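Local coordinates for protein monalysin (Pseudomonas entomophila, PDB 4MKQ) that forms pores in host cell membranes as an aerolysin-like beta-barrel toxin, lysing cells and damaging the Drosophila gut, in a form here deleted of the membrane-spanning segment, at residues K99-G104 with D108-S113; G2-Y7 with D135-N140; F14-Y19 with Y74-V79; E144-G149 with F157-Y162. All coordinates share one frame; numbering follows the deposited sequence.

Interaction 1 of 4, residues K99-G104 with D108-S113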
loop_
_atom_site.group_PDB
_atom_site.type_symbol
_atom_site.label_atom_id
_atom_site.label_comp_id
_atom_site.label_asym_id
_atom_site.label_seq_id
_atom_site.Cartn_x
_atom_site.Cartn_y
_atom_site.Cartn_z
ATOM N N LYS A 99 13.596 -13.628 -25.699
ATOM C CA LYS A 99 14.057 -14.602 -26.677
ATOM C C LYS A 99 12.857 -15.180 -27.408
ATOM O O LYS A 99 11.775 -15.286 -26.831
ATOM C CB LYS A 99 14.862 -15.725 -26.002
ATOM C CG LYS A 99 16.243 -15.291 -25.544
ATOM C CD LYS A 99 17.030 -16.435 -24.960
ATOM C CE LYS A 99 18.353 -15.944 -24.444
ATOM N NZ LYS A 99 19.204 -17.054 -23.955
ATOM N N THR A 100 13.044 -15.539 -28.677
ATOM C CA THR A 100 12.001 -16.148 -29.498
ATOM C C THR A 100 12.386 -17.574 -29.871
ATOM O O THR A 100 13.574 -17.880 -29.995
ATOM C CB THR A 100 11.632 -15.276 -30.700
ATOM O OG1 THR A 100 12.809 -14.937 -31.436
ATOM C CG2 THR A 100 10.861 -14.019 -30.305
ATOM N N GLN A 101 11.384 -18.453 -30.006
ATOM C CA GLN A 101 11.591 -19.856 -30.345
ATOM C C GLN A 101 10.467 -20.339 -31.242
ATOM O O GLN A 101 9.299 -20.203 -30.888
ATOM C CB GLN A 101 11.699 -20.715 -29.064
ATOM C CG GLN A 101 12.059 -22.191 -29.282
ATOM C CD GLN A 101 13.449 -22.435 -29.827
ATOM O OE1 GLN A 101 14.395 -21.678 -29.590
ATOM N NE2 GLN A 101 13.605 -23.524 -30.555
ATOM N N ALA A 102 10.821 -20.902 -32.406
ATOM C CA ALA A 102 9.844 -21.413 -33.361
ATOM C C ALA A 102 9.443 -22.843 -33.054
ATOM O O ALA A 102 10.290 -23.670 -32.710
ATOM C CB ALA A 102 10.381 -21.311 -34.777
ATOM N N VAL A 103 8.135 -23.110 -33.134
ATOM C CA VAL A 103 7.498 -24.418 -32.957
ATOM C C VAL A 103 6.614 -24.508 -34.209
ATOM O O VAL A 103 5.460 -24.085 -34.202
ATOM C CB VAL A 103 6.700 -24.530 -31.620
ATOM C CG1 VAL A 103 5.976 -25.870 -31.513
ATOM C CG2 VAL A 103 7.602 -24.313 -30.405
ATOM N N GLY A 104 7.216 -24.947 -35.306
ATOM C CA GLY A 104 6.552 -24.977 -36.603
ATOM C C GLY A 104 6.508 -23.560 -37.136
ATOM O O GLY A 104 7.538 -22.881 -37.146
ATOM N N ASP A 108 7.169 -18.573 -30.193
ATOM C CA ASP A 108 7.009 -18.445 -28.744
ATOM C C ASP A 108 7.832 -17.290 -28.199
ATOM O O ASP A 108 8.928 -17.033 -28.699
ATOM C CB ASP A 108 7.423 -19.751 -28.053
ATOM C CG ASP A 108 6.399 -20.864 -28.156
ATOM O OD1 ASP A 108 5.313 -20.621 -28.708
ATOM O OD2 ASP A 108 6.672 -21.969 -27.649
ATOM N N LEU A 109 7.319 -16.606 -27.164
ATOM C CA LEU A 109 8.027 -15.485 -26.551
ATOM C C LEU A 109 8.482 -15.800 -25.135
ATOM O O LEU A 109 7.658 -16.016 -24.244
ATOM C CB LEU A 109 7.201 -14.184 -26.613
ATOM C CG LEU A 109 7.928 -12.894 -26.213
ATOM C CD1 LEU A 109 8.919 -12.446 -27.290
ATOM C CD2 LEU A 109 6.936 -11.791 -25.911
ATOM N N TYR A 110 9.804 -15.815 -24.937
ATOM C CA TYR A 110 10.453 -16.098 -23.660
ATOM C C TYR A 110 10.932 -14.806 -23.032
ATOM O O TYR A 110 11.731 -14.085 -23.629
ATOM C CB TYR A 110 11.614 -17.090 -23.847
ATOM C CG TYR A 110 11.160 -18.495 -24.174
ATOM C CD1 TYR A 110 10.791 -18.845 -25.469
ATOM C CD2 TYR A 110 11.129 -19.483 -23.197
ATOM C CE1 TYR A 110 10.366 -20.136 -25.774
ATOM C CE2 TYR A 110 10.727 -20.783 -23.494
ATOM C CZ TYR A 110 10.346 -21.105 -24.784
ATOM O OH TYR A 110 9.944 -22.380 -25.083
ATOM N N TYR A 111 10.408 -14.497 -21.846
ATOM C CA TYR A 111 10.725 -13.282 -21.093
ATOM C C TYR A 111 10.591 -13.527 -19.582
ATOM O O TYR A 111 10.068 -14.561 -19.161
ATOM C CB TYR A 111 9.834 -12.101 -21.561
ATOM C CG TYR A 111 8.374 -12.232 -21.180
ATOM C CD1 TYR A 111 7.495 -12.984 -21.954
ATOM C CD2 TYR A 111 7.866 -11.587 -20.056
ATOM C CE1 TYR A 111 6.153 -13.112 -21.607
ATOM C CE2 TYR A 111 6.526 -11.713 -19.695
ATOM C CZ TYR A 111 5.673 -12.477 -20.474
ATOM O OH TYR A 111 4.352 -12.597 -20.125
ATOM N N LEU A 112 11.037 -12.550 -18.781
ATOM C CA LEU A 112 11.010 -12.579 -17.321
ATOM C C LEU A 112 10.141 -11.458 -16.749
ATOM O O LEU A 112 10.116 -10.354 -17.294
ATOM C CB LEU A 112 12.452 -12.408 -16.803
ATOM C CG LEU A 112 13.242 -13.624 -16.307
ATOM C CD1 LEU A 112 13.146 -14.812 -17.244
ATOM C CD2 LEU A 112 14.688 -13.251 -16.106
ATOM N N SER A 113 9.450 -11.734 -15.638
ATOM C CA SER A 113 8.646 -10.746 -14.915
ATOM C C SER A 113 9.010 -10.781 -13.434
ATOM O O SER A 113 9.425 -11.821 -12.924
ATOM C CB SER A 113 7.151 -10.969 -15.126
ATOM O OG SER A 113 6.623 -11.950 -14.249
#
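Tyr110 sits opposite Lys99 in an antiparallel hydrogen-bonded pair. Its N-H gives a nearly straight bond to Lys99 O (N to O, 2.8 Å), and its own O receives Lys99 N at the same length. Two residues along, Gln101 and Asp108 repeat the pairing, with Asp108 N 2.8 Å from Gln101 O. From CB outward, the tyrosine first meets Lys99: Tyr110 CB lies 4.1 Å from Lys99 CB and 3.5 Å from Lys99 O, which faces the ring edge near its plane. With CG anti to the carbonyl carbon (chi1 -71°), the ring slants over to the next hydrogen-bonded pair, on the same face, where CE1 comes 3.6 Å from Gln101 CB. Farther out, the ring packs on Pro148, and at the tip Tyr110 OH lies 3.5 Å from Trp159 CH2. The other face carries Thr100 and Leu109, whose CG2 and CD1 are 3.9 Å apart. Asp108 turns its carboxylate to Arg106 in a salt bridge. This ladder is that of a beta hairpin, here at the edge of the long twisted sheet of the aerolysin-like fold.

Interaction 2 of 4, residues G2-Y7 with D135-N140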
loop_
_atom_site.group_PDB
_atom_site.type_symbol
_atom_site.label_atom_id
_atom_site.label_comp_id
_atom_site.label_asym_id
_atom_site.label_seq_id
_atom_site.Cartn_x
_atom_site.Cartn_y
_atom_site.Cartn_z
ATOM N N GLY A 2 30.095 -13.748 -12.351
ATOM C CA GLY A 2 30.005 -15.188 -12.114
ATOM C C GLY A 2 29.599 -15.524 -10.689
ATOM O O GLY A 2 29.591 -16.695 -10.297
ATOM N N ARG A 3 29.251 -14.475 -9.904
ATOM C CA ARG A 3 28.749 -14.513 -8.530
ATOM C C ARG A 3 27.340 -15.115 -8.576
ATOM O O ARG A 3 26.896 -15.726 -7.602
ATOM C CB ARG A 3 28.704 -13.079 -7.969
ATOM C CG ARG A 3 28.467 -12.982 -6.466
ATOM C CD ARG A 3 28.337 -11.538 -6.013
ATOM N NE ARG A 3 29.638 -10.881 -5.861
ATOM C CZ ARG A 3 30.340 -10.853 -4.731
ATOM N NH1 ARG A 3 29.876 -11.445 -3.637
ATOM N NH2 ARG A 3 31.512 -10.234 -4.688
ATOM N N PHE A 4 26.654 -14.948 -9.731
ATOM C CA PHE A 4 25.322 -15.470 -10.032
ATOM C C PHE A 4 25.268 -16.995 -9.984
ATOM O O PHE A 4 24.266 -17.559 -9.533
ATOM C CB PHE A 4 24.821 -14.951 -11.386
ATOM C CG PHE A 4 23.837 -13.812 -11.279
ATOM C CD1 PHE A 4 22.474 -14.057 -11.161
ATOM C CD2 PHE A 4 24.272 -12.493 -11.297
ATOM C CE1 PHE A 4 21.564 -13.002 -11.074
ATOM C CE2 PHE A 4 23.361 -11.440 -11.204
ATOM C CZ PHE A 4 22.015 -11.701 -11.088
ATOM N N ASP A 5 26.356 -17.655 -10.431
ATOM C CA ASP A 5 26.483 -19.110 -10.420
ATOM C C ASP A 5 26.684 -19.626 -8.992
ATOM O O ASP A 5 26.254 -20.737 -8.679
ATOM C CB ASP A 5 27.636 -19.570 -11.322
ATOM C CG ASP A 5 27.517 -21.026 -11.722
ATOM O OD1 ASP A 5 26.538 -21.371 -12.416
ATOM O OD2 ASP A 5 28.392 -21.828 -11.318
ATOM N N GLN A 6 27.315 -18.809 -8.130
ATOM C CA GLN A 6 27.581 -19.126 -6.724
ATOM C C GLN A 6 26.315 -19.110 -5.862
ATOM O O GLN A 6 26.317 -19.713 -4.782
ATOM C CB GLN A 6 28.631 -18.168 -6.139
ATOM C CG GLN A 6 30.065 -18.489 -6.545
ATOM C CD GLN A 6 30.985 -17.317 -6.296
ATOM O OE1 GLN A 6 31.147 -16.842 -5.161
ATOM N NE2 GLN A 6 31.615 -16.827 -7.355
ATOM N N TYR A 7 25.250 -18.411 -6.323
ATOM C CA TYR A 7 23.980 -18.314 -5.603
ATOM C C TYR A 7 23.329 -19.692 -5.444
ATOM O O TYR A 7 23.264 -20.450 -6.416
ATOM C CB TYR A 7 22.999 -17.340 -6.290
ATOM C CG TYR A 7 23.429 -15.890 -6.347
ATOM C CD1 TYR A 7 24.095 -15.294 -5.279
ATOM C CD2 TYR A 7 23.086 -15.084 -7.429
ATOM C CE1 TYR A 7 24.476 -13.952 -5.319
ATOM C CE2 TYR A 7 23.457 -13.740 -7.480
ATOM C CZ TYR A 7 24.152 -13.177 -6.423
ATOM O OH TYR A 7 24.515 -11.854 -6.470
ATOM N N ASP A 135 17.986 -5.176 -14.416
ATOM C CA ASP A 135 18.699 -5.281 -15.692
ATOM C C ASP A 135 19.701 -6.444 -15.657
ATOM O O ASP A 135 19.719 -7.258 -16.579
ATOM C CB ASP A 135 19.416 -3.951 -15.988
ATOM C CG ASP A 135 19.581 -3.636 -17.456
ATOM O OD1 ASP A 135 18.576 -3.240 -18.097
ATOM O OD2 ASP A 135 20.726 -3.728 -17.956
ATOM N N THR A 136 20.505 -6.535 -14.573
ATOM C CA THR A 136 21.516 -7.577 -14.344
ATOM C C THR A 136 20.855 -8.952 -14.177
ATOM O O THR A 136 21.331 -9.929 -14.761
ATOM C CB THR A 136 22.417 -7.188 -13.154
ATOM O OG1 THR A 136 23.010 -5.916 -13.418
ATOM C CG2 THR A 136 23.516 -8.204 -12.882
ATOM N N VAL A 137 19.758 -9.017 -13.384
ATOM C CA VAL A 137 18.980 -10.230 -13.118
ATOM C C VAL A 137 18.482 -10.844 -14.434
ATOM O O VAL A 137 18.759 -12.011 -14.687
ATOM C CB VAL A 137 17.849 -9.984 -12.078
ATOM C CG1 VAL A 137 16.905 -11.181 -11.966
ATOM C CG2 VAL A 137 18.436 -9.635 -10.714
ATOM N N GLN A 138 17.817 -10.045 -15.290
ATOM C CA GLN A 138 17.305 -10.477 -16.597
ATOM C C GLN A 138 18.401 -10.995 -17.527
ATOM O O GLN A 138 18.181 -11.984 -18.235
ATOM C CB GLN A 138 16.540 -9.345 -17.287
ATOM C CG GLN A 138 15.154 -9.107 -16.722
ATOM C CD GLN A 138 14.496 -7.937 -17.392
ATOM O OE1 GLN A 138 13.649 -8.094 -18.272
ATOM N NE2 GLN A 138 14.880 -6.737 -16.994
ATOM N N ARG A 139 19.577 -10.328 -17.520
ATOM C CA ARG A 139 20.741 -10.677 -18.336
ATOM C C ARG A 139 21.336 -12.027 -17.911
ATOM O O ARG A 139 21.660 -12.856 -18.763
ATOM C CB ARG A 139 21.800 -9.574 -18.233
ATOM C CG ARG A 139 22.641 -9.400 -19.497
ATOM C CD ARG A 139 23.748 -8.368 -19.333
ATOM N NE ARG A 139 23.245 -7.052 -18.925
ATOM C CZ ARG A 139 23.516 -6.474 -17.758
ATOM N NH1 ARG A 139 24.301 -7.081 -16.874
ATOM N NH2 ARG A 139 23.016 -5.280 -17.470
ATOM N N ASN A 140 21.470 -12.247 -16.599
ATOM C CA ASN A 140 22.023 -13.484 -16.071
ATOM C C ASN A 140 21.048 -14.646 -16.080
ATOM O O ASN A 140 21.426 -15.731 -16.505
ATOM C CB ASN A 140 22.609 -13.276 -14.686
ATOM C CG ASN A 140 24.081 -12.958 -14.728
ATOM O OD1 ASN A 140 24.931 -13.858 -14.697
ATOM N ND2 ASN A 140 24.415 -11.673 -14.820
#
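The first turn of chain, a single irregular helical turn at residues 3-6 held by long, weak backbone bonds, stands beside the regular helix 134-144; Phe4 CA and Asn140 CA, the nearest such pair, are 7.2 Å apart. Phe4 alone reaches across from its side. Its ring lies flat against the side chain of Asn140, ring and amide planes only 6° apart, and Asn140 CB sits 3.6 Å from the ring centroid, almost on the normal, in a CH-pi contact. The opposite ring face is taken by Tyr7, whose CE2 lies towards the rim, so the phenylalanine is sandwiched. At the far end of the ring, CE2 is 3.6 Å from Thr136 CG2; this methyl is anti to the backbone N of Thr136, while OG1 bonds to Asp133. Phe4 CZ rests 4.1 Å from Val137 CG2, and Phe56 of strand 46-65 also meets the ring. The arrangement is a buried aromatic-amide stack with CH-pi contact, joining the start of this chain to helix 134-144, which packs on the sheet through Val137.

Interaction 3 of 4, residues F14-Y19 with Y74-V79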
loop_
_atom_site.group_PDB
_atom_site.type_symbol
_atom_site.label_atom_id
_atom_site.label_comp_id
_atom_site.label_asym_id
_atom_site.label_seq_id
_atom_site.Cartn_x
_atom_site.Cartn_y
_atom_site.Cartn_z
ATOM N N PHE A 14 8.801 -19.899 2.387
ATOM C CA PHE A 14 9.507 -19.662 3.645
ATOM C C PHE A 14 11.001 -19.938 3.561
ATOM O O PHE A 14 11.758 -19.300 4.291
ATOM C CB PHE A 14 8.850 -20.432 4.801
ATOM C CG PHE A 14 7.647 -19.764 5.438
ATOM C CD1 PHE A 14 6.596 -19.292 4.658
ATOM C CD2 PHE A 14 7.544 -19.653 6.817
ATOM C CE1 PHE A 14 5.485 -18.684 5.246
ATOM C CE2 PHE A 14 6.421 -19.063 7.405
ATOM C CZ PHE A 14 5.402 -18.580 6.615
ATOM N N ALA A 15 11.437 -20.856 2.667
ATOM C CA ALA A 15 12.861 -21.164 2.473
ATOM C C ALA A 15 13.553 -20.030 1.724
ATOM O O ALA A 15 14.663 -19.654 2.088
ATOM C CB ALA A 15 13.035 -22.479 1.730
ATOM N N ILE A 16 12.871 -19.463 0.706
ATOM C CA ILE A 16 13.338 -18.333 -0.102
ATOM C C ILE A 16 13.456 -17.091 0.794
ATOM O O ILE A 16 14.520 -16.469 0.825
ATOM C CB ILE A 16 12.409 -18.106 -1.330
ATOM C CG1 ILE A 16 12.466 -19.303 -2.315
ATOM C CG2 ILE A 16 12.723 -16.782 -2.043
ATOM C CD1 ILE A 16 11.185 -19.569 -3.045
ATOM N N ASP A 17 12.380 -16.761 1.546
ATOM C CA ASP A 17 12.338 -15.626 2.474
ATOM C C ASP A 17 13.341 -15.808 3.606
ATOM O O ASP A 17 14.078 -14.874 3.913
ATOM C CB ASP A 17 10.917 -15.410 3.041
ATOM C CG ASP A 17 9.840 -15.095 2.013
ATOM O OD1 ASP A 17 10.192 -14.665 0.887
ATOM O OD2 ASP A 17 8.645 -15.251 2.343
ATOM N N GLY A 18 13.382 -17.012 4.184
ATOM C CA GLY A 18 14.287 -17.374 5.272
ATOM C C GLY A 18 15.754 -17.188 4.943
ATOM O O GLY A 18 16.521 -16.703 5.780
ATOM N N TYR A 19 16.147 -17.549 3.707
ATOM C CA TYR A 19 17.520 -17.415 3.233
ATOM C C TYR A 19 17.892 -15.954 2.947
ATOM O O TYR A 19 18.952 -15.503 3.383
ATOM C CB TYR A 19 17.773 -18.313 1.996
ATOM C CG TYR A 19 19.122 -18.084 1.346
ATOM C CD1 TYR A 19 20.292 -18.551 1.937
ATOM C CD2 TYR A 19 19.232 -17.368 0.157
ATOM C CE1 TYR A 19 21.540 -18.308 1.363
ATOM C CE2 TYR A 19 20.473 -17.112 -0.423
ATOM C CZ TYR A 19 21.626 -17.581 0.188
ATOM O OH TYR A 19 22.854 -17.342 -0.377
ATOM N N TYR A 74 14.912 -4.175 3.596
ATOM C CA TYR A 74 14.937 -5.009 2.396
ATOM C C TYR A 74 13.608 -5.709 2.165
ATOM O O TYR A 74 12.869 -5.962 3.114
ATOM C CB TYR A 74 16.051 -6.061 2.485
ATOM C CG TYR A 74 17.448 -5.498 2.388
ATOM C CD1 TYR A 74 18.000 -5.162 1.158
ATOM C CD2 TYR A 74 18.247 -5.368 3.520
ATOM C CE1 TYR A 74 19.309 -4.696 1.056
ATOM C CE2 TYR A 74 19.554 -4.893 3.432
ATOM C CZ TYR A 74 20.077 -4.548 2.198
ATOM O OH TYR A 74 21.357 -4.060 2.107
ATOM N N GLN A 75 13.338 -6.053 0.901
ATOM C CA GLN A 75 12.141 -6.740 0.403
ATOM C C GLN A 75 12.610 -7.823 -0.565
ATOM O O GLN A 75 13.715 -7.710 -1.099
ATOM C CB GLN A 75 11.302 -5.736 -0.399
ATOM C CG GLN A 75 9.823 -5.705 -0.074
ATOM C CD GLN A 75 9.180 -4.414 -0.532
ATOM O OE1 GLN A 75 9.694 -3.692 -1.401
ATOM N NE2 GLN A 75 8.024 -4.105 0.037
ATOM N N VAL A 76 11.765 -8.829 -0.845
ATOM C CA VAL A 76 12.096 -9.887 -1.805
ATOM C C VAL A 76 11.358 -9.658 -3.122
ATOM O O VAL A 76 10.139 -9.475 -3.126
ATOM C CB VAL A 76 11.863 -11.323 -1.239
ATOM C CG1 VAL A 76 11.932 -12.389 -2.334
ATOM C CG2 VAL A 76 12.860 -11.643 -0.136
ATOM N N VAL A 77 12.102 -9.674 -4.232
ATOM C CA VAL A 77 11.537 -9.588 -5.576
ATOM C C VAL A 77 11.603 -11.007 -6.146
ATOM O O VAL A 77 12.692 -11.572 -6.258
ATOM C CB VAL A 77 12.242 -8.559 -6.492
ATOM C CG1 VAL A 77 11.543 -8.467 -7.840
ATOM C CG2 VAL A 77 12.294 -7.191 -5.842
ATOM N N LEU A 78 10.438 -11.597 -6.434
ATOM C CA LEU A 78 10.336 -12.938 -6.993
ATOM C C LEU A 78 10.282 -12.848 -8.513
ATOM O O LEU A 78 9.404 -12.189 -9.072
ATOM C CB LEU A 78 9.123 -13.683 -6.407
ATOM C CG LEU A 78 8.991 -15.194 -6.683
ATOM C CD1 LEU A 78 10.251 -15.967 -6.284
ATOM C CD2 LEU A 78 7.802 -15.767 -5.943
ATOM N N VAL A 79 11.270 -13.463 -9.171
ATOM C CA VAL A 79 11.425 -13.454 -10.625
ATOM C C VAL A 79 10.824 -14.719 -11.235
ATOM O O VAL A 79 11.188 -15.838 -10.857
ATOM C CB VAL A 79 12.904 -13.231 -11.053
ATOM C CG1 VAL A 79 13.027 -13.045 -12.561
ATOM C CG2 VAL A 79 13.519 -12.043 -10.321
#
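Helix 13-20 lies over strand 71-84, with Asp17 CA and Val76 CA, the closest such pair, 7.2 Å apart. This is alpha-on-beta packing, a short N-terminal helix laid against the elongated sheet of an aerolysin-like toxin. Contact is sparse and rests on the two methyls of Val76, each met by a different helix residue. Ile16 points at the strand and brings its branch methyl CG2 to 4.5 Å from Val76 CG1, a loose apolar touch; the same isoleucine also packs on Ala57 of strand 46-65, so the helix spans two neighbouring strands. Leu21, just beyond the helix, adds to the cover over Val76. A second subunit also lies against the helix, where Phe14 and Ala15 pack on Val37 of that neighbouring chain. Asp17 leaves its backbone to one side, but with CG anti to the carbonyl carbon (chi1 -61°) its carboxylate swings back towards the sheet. There the side chains of Asp17 and Val76 pass at a slant, and OD1 of Asp17 comes 4.2 Å from CG2 of Val76.

Interaction 4 of 4, residues E144-G149 with F157-Y162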
loop_
_atom_site.group_PDB
_atom_site.type_symbol
_atom_site.label_atom_id
_atom_site.label_comp_id
_atom_site.label_asym_id
_atom_site.label_seq_id
_atom_site.Cartn_x
_atom_site.Cartn_y
_atom_site.Cartn_z
ATOM N N GLU A 144 21.835 -15.258 -20.280
ATOM C CA GLU A 144 23.014 -16.090 -20.067
ATOM C C GLU A 144 22.751 -17.499 -19.523
ATOM O O GLU A 144 23.576 -18.379 -19.774
ATOM C CB GLU A 144 24.014 -15.362 -19.159
ATOM C CG GLU A 144 24.833 -14.306 -19.881
ATOM C CD GLU A 144 25.401 -13.199 -19.012
ATOM O OE1 GLU A 144 25.925 -13.502 -17.914
ATOM O OE2 GLU A 144 25.347 -12.025 -19.446
ATOM N N ASN A 145 21.639 -17.731 -18.788
ATOM C CA ASN A 145 21.417 -19.041 -18.173
ATOM C C ASN A 145 20.124 -19.778 -18.558
ATOM O O ASN A 145 19.648 -20.621 -17.787
ATOM C CB ASN A 145 21.533 -18.928 -16.656
ATOM C CG ASN A 145 22.933 -18.613 -16.198
ATOM O OD1 ASN A 145 23.902 -19.282 -16.576
ATOM N ND2 ASN A 145 23.064 -17.635 -15.317
ATOM N N TYR A 146 19.600 -19.528 -19.761
ATOM C CA TYR A 146 18.447 -20.265 -20.282
ATOM C C TYR A 146 18.479 -20.341 -21.792
ATOM O O TYR A 146 18.660 -19.319 -22.454
ATOM C CB TYR A 146 17.085 -19.756 -19.770
ATOM C CG TYR A 146 15.937 -20.599 -20.286
ATOM C CD1 TYR A 146 15.741 -21.900 -19.829
ATOM C CD2 TYR A 146 15.106 -20.135 -21.301
ATOM C CE1 TYR A 146 14.727 -22.703 -20.343
ATOM C CE2 TYR A 146 14.089 -20.931 -21.825
ATOM C CZ TYR A 146 13.904 -22.215 -21.342
ATOM O OH TYR A 146 12.912 -23.009 -21.858
ATOM N N ASN A 147 18.287 -21.559 -22.331
ATOM C CA ASN A 147 18.267 -21.813 -23.764
ATOM C C ASN A 147 16.893 -22.341 -24.175
ATOM O O ASN A 147 16.598 -23.509 -23.910
ATOM C CB ASN A 147 19.388 -22.791 -24.165
ATOM C CG ASN A 147 19.615 -22.950 -25.655
ATOM O OD1 ASN A 147 19.016 -22.271 -26.501
ATOM N ND2 ASN A 147 20.517 -23.852 -26.010
ATOM N N PRO A 148 16.041 -21.509 -24.830
ATOM C CA PRO A 148 14.713 -21.993 -25.255
ATOM C C PRO A 148 14.763 -23.143 -26.254
ATOM O O PRO A 148 13.848 -23.963 -26.274
ATOM C CB PRO A 148 14.056 -20.745 -25.865
ATOM C CG PRO A 148 14.828 -19.591 -25.323
ATOM C CD PRO A 148 16.230 -20.094 -25.204
ATOM N N GLY A 149 15.833 -23.195 -27.056
ATOM C CA GLY A 149 16.060 -24.218 -28.073
ATOM C C GLY A 149 16.145 -25.633 -27.540
ATOM O O GLY A 149 15.725 -26.575 -28.218
ATOM N N PHE A 157 11.351 -25.327 -18.109
ATOM C CA PHE A 157 9.903 -25.324 -17.941
ATOM C C PHE A 157 9.360 -26.738 -17.979
ATOM O O PHE A 157 9.870 -27.582 -18.720
ATOM C CB PHE A 157 9.228 -24.528 -19.061
ATOM C CG PHE A 157 9.453 -23.036 -19.075
ATOM C CD1 PHE A 157 10.511 -22.484 -19.786
ATOM C CD2 PHE A 157 8.569 -22.177 -18.435
ATOM C CE1 PHE A 157 10.703 -21.102 -19.824
ATOM C CE2 PHE A 157 8.764 -20.796 -18.468
ATOM C CZ PHE A 157 9.830 -20.267 -19.164
ATOM N N ASP A 158 8.297 -26.982 -17.211
ATOM C CA ASP A 158 7.591 -28.248 -17.191
ATOM C C ASP A 158 6.334 -28.042 -18.037
ATOM O O ASP A 158 5.360 -27.446 -17.571
ATOM C CB ASP A 158 7.259 -28.662 -15.748
ATOM C CG ASP A 158 6.485 -29.958 -15.590
ATOM O OD1 ASP A 158 6.309 -30.681 -16.604
ATOM O OD2 ASP A 158 6.068 -30.262 -14.452
ATOM N N TRP A 159 6.366 -28.519 -19.291
ATOM C CA TRP A 159 5.253 -28.363 -20.229
ATOM C C TRP A 159 3.994 -29.172 -19.857
ATOM O O TRP A 159 2.927 -28.911 -20.424
ATOM C CB TRP A 159 5.692 -28.664 -21.674
ATOM C CG TRP A 159 6.971 -28.010 -22.127
ATOM C CD1 TRP A 159 8.051 -28.635 -22.673
ATOM C CD2 TRP A 159 7.276 -26.605 -22.136
ATOM N NE1 TRP A 159 9.013 -27.714 -23.014
ATOM C CE2 TRP A 159 8.567 -26.459 -22.691
ATOM C CE3 TRP A 159 6.592 -25.452 -21.709
ATOM C CZ2 TRP A 159 9.184 -25.213 -22.840
ATOM C CZ3 TRP A 159 7.202 -24.217 -21.867
ATOM C CH2 TRP A 159 8.487 -24.107 -22.417
ATOM N N SER A 160 4.102 -30.119 -18.887
ATOM C CA SER A 160 2.983 -30.956 -18.419
ATOM C C SER A 160 1.871 -30.133 -17.750
ATOM O O SER A 160 0.749 -30.625 -17.607
ATOM C CB SER A 160 3.473 -32.067 -17.495
ATOM O OG SER A 160 3.781 -31.590 -16.196
ATOM N N ALA A 161 2.189 -28.869 -17.371
ATOM C CA ALA A 161 1.283 -27.882 -16.774
ATOM C C ALA A 161 0.004 -27.743 -17.598
ATOM O O ALA A 161 -1.077 -27.648 -17.028
ATOM C CB ALA A 161 1.981 -26.538 -16.678
ATOM N N TYR A 162 0.138 -27.791 -18.942
ATOM C CA TYR A 162 -0.939 -27.722 -19.934
ATOM C C TYR A 162 -1.983 -28.825 -19.712
ATOM O O TYR A 162 -3.149 -28.632 -20.051
ATOM C CB TYR A 162 -0.342 -27.843 -21.356
ATOM C CG TYR A 162 -1.318 -27.548 -22.477
ATOM C CD1 TYR A 162 -2.088 -28.562 -23.046
ATOM C CD2 TYR A 162 -1.448 -26.264 -22.996
ATOM C CE1 TYR A 162 -2.997 -28.294 -24.068
ATOM C CE2 TYR A 162 -2.348 -25.985 -24.024
ATOM C CZ TYR A 162 -3.117 -27.005 -24.561
ATOM O OH TYR A 162 -3.999 -26.734 -25.580
#
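Tyr146 meets Phe157 in an offset edge-to-face aromatic pair, the edge of Phe157 turned to the face of Tyr146. The ring centroids are 5.5 Å apart and the planes stand at 79°. This pair joins the short two-stranded antiparallel sheet 146-147/152-153 to the loop that leads into the C-terminal 3-10 turn. The tight part is confined to the outer end of the tyrosine: Phe157 CE1 lies 3.7 Å from Tyr146 CZ, and the hydroxyl oxygen lies at the edge of the phenylalanine ring, near its plane. Tyr146 extends to this place with CG anti to its own N (chi1 -177°). Its hydroxyl is hydrogen-bonded to Asn151 OD1, which also accepts from Phe157 N, so one amide oxygen ties both partners together, while Phe155 stacks on the tyrosine ring. Phe157 in turn packs on Ala81, Tyr51 and Arg53 of the large sheet.

Contact slackens towards Trp159, whose CZ2 stays 4.4 Å from Tyr146 OH. The indole has other neighbours: Phe157 CB over one of its faces and, from strand 46-65, Tyr51 edge-to-face. On the partly exposed side the backbone around Trp159 bends in an Asx turn, Asp158 to Ser160, and Asp158 also forms a salt bridge with Arg167. Both donors of Ser160 approach from one face of that carboxylate, OG lying 2.7 Å and N 3.2 Å from Asp158 OD1.

Along the chain, interaction 3 is complete by residue 79, before the hairpin of interaction 1 begins at residue 99; both fall between the two halves of interaction 2, and interaction 4 comes last. Interactions 1 and 3 share the large sheet through neighbouring strands 106-124 and 71-84, yet their centres are about 27 Å apart, on opposite sides of the chain's centre. Helix 134-144 bridges them: Val137 packs on Val79, and Leu112 on Gln138. The helix then leads directly into strand 146-147 of interaction 4, whose centre is about 10 Å from that of interaction 1; Lys99 NZ probably bonds to Tyr146 O there. The N-terminal segments and the C-terminal region are thus packed against one elongated, sheet-based body.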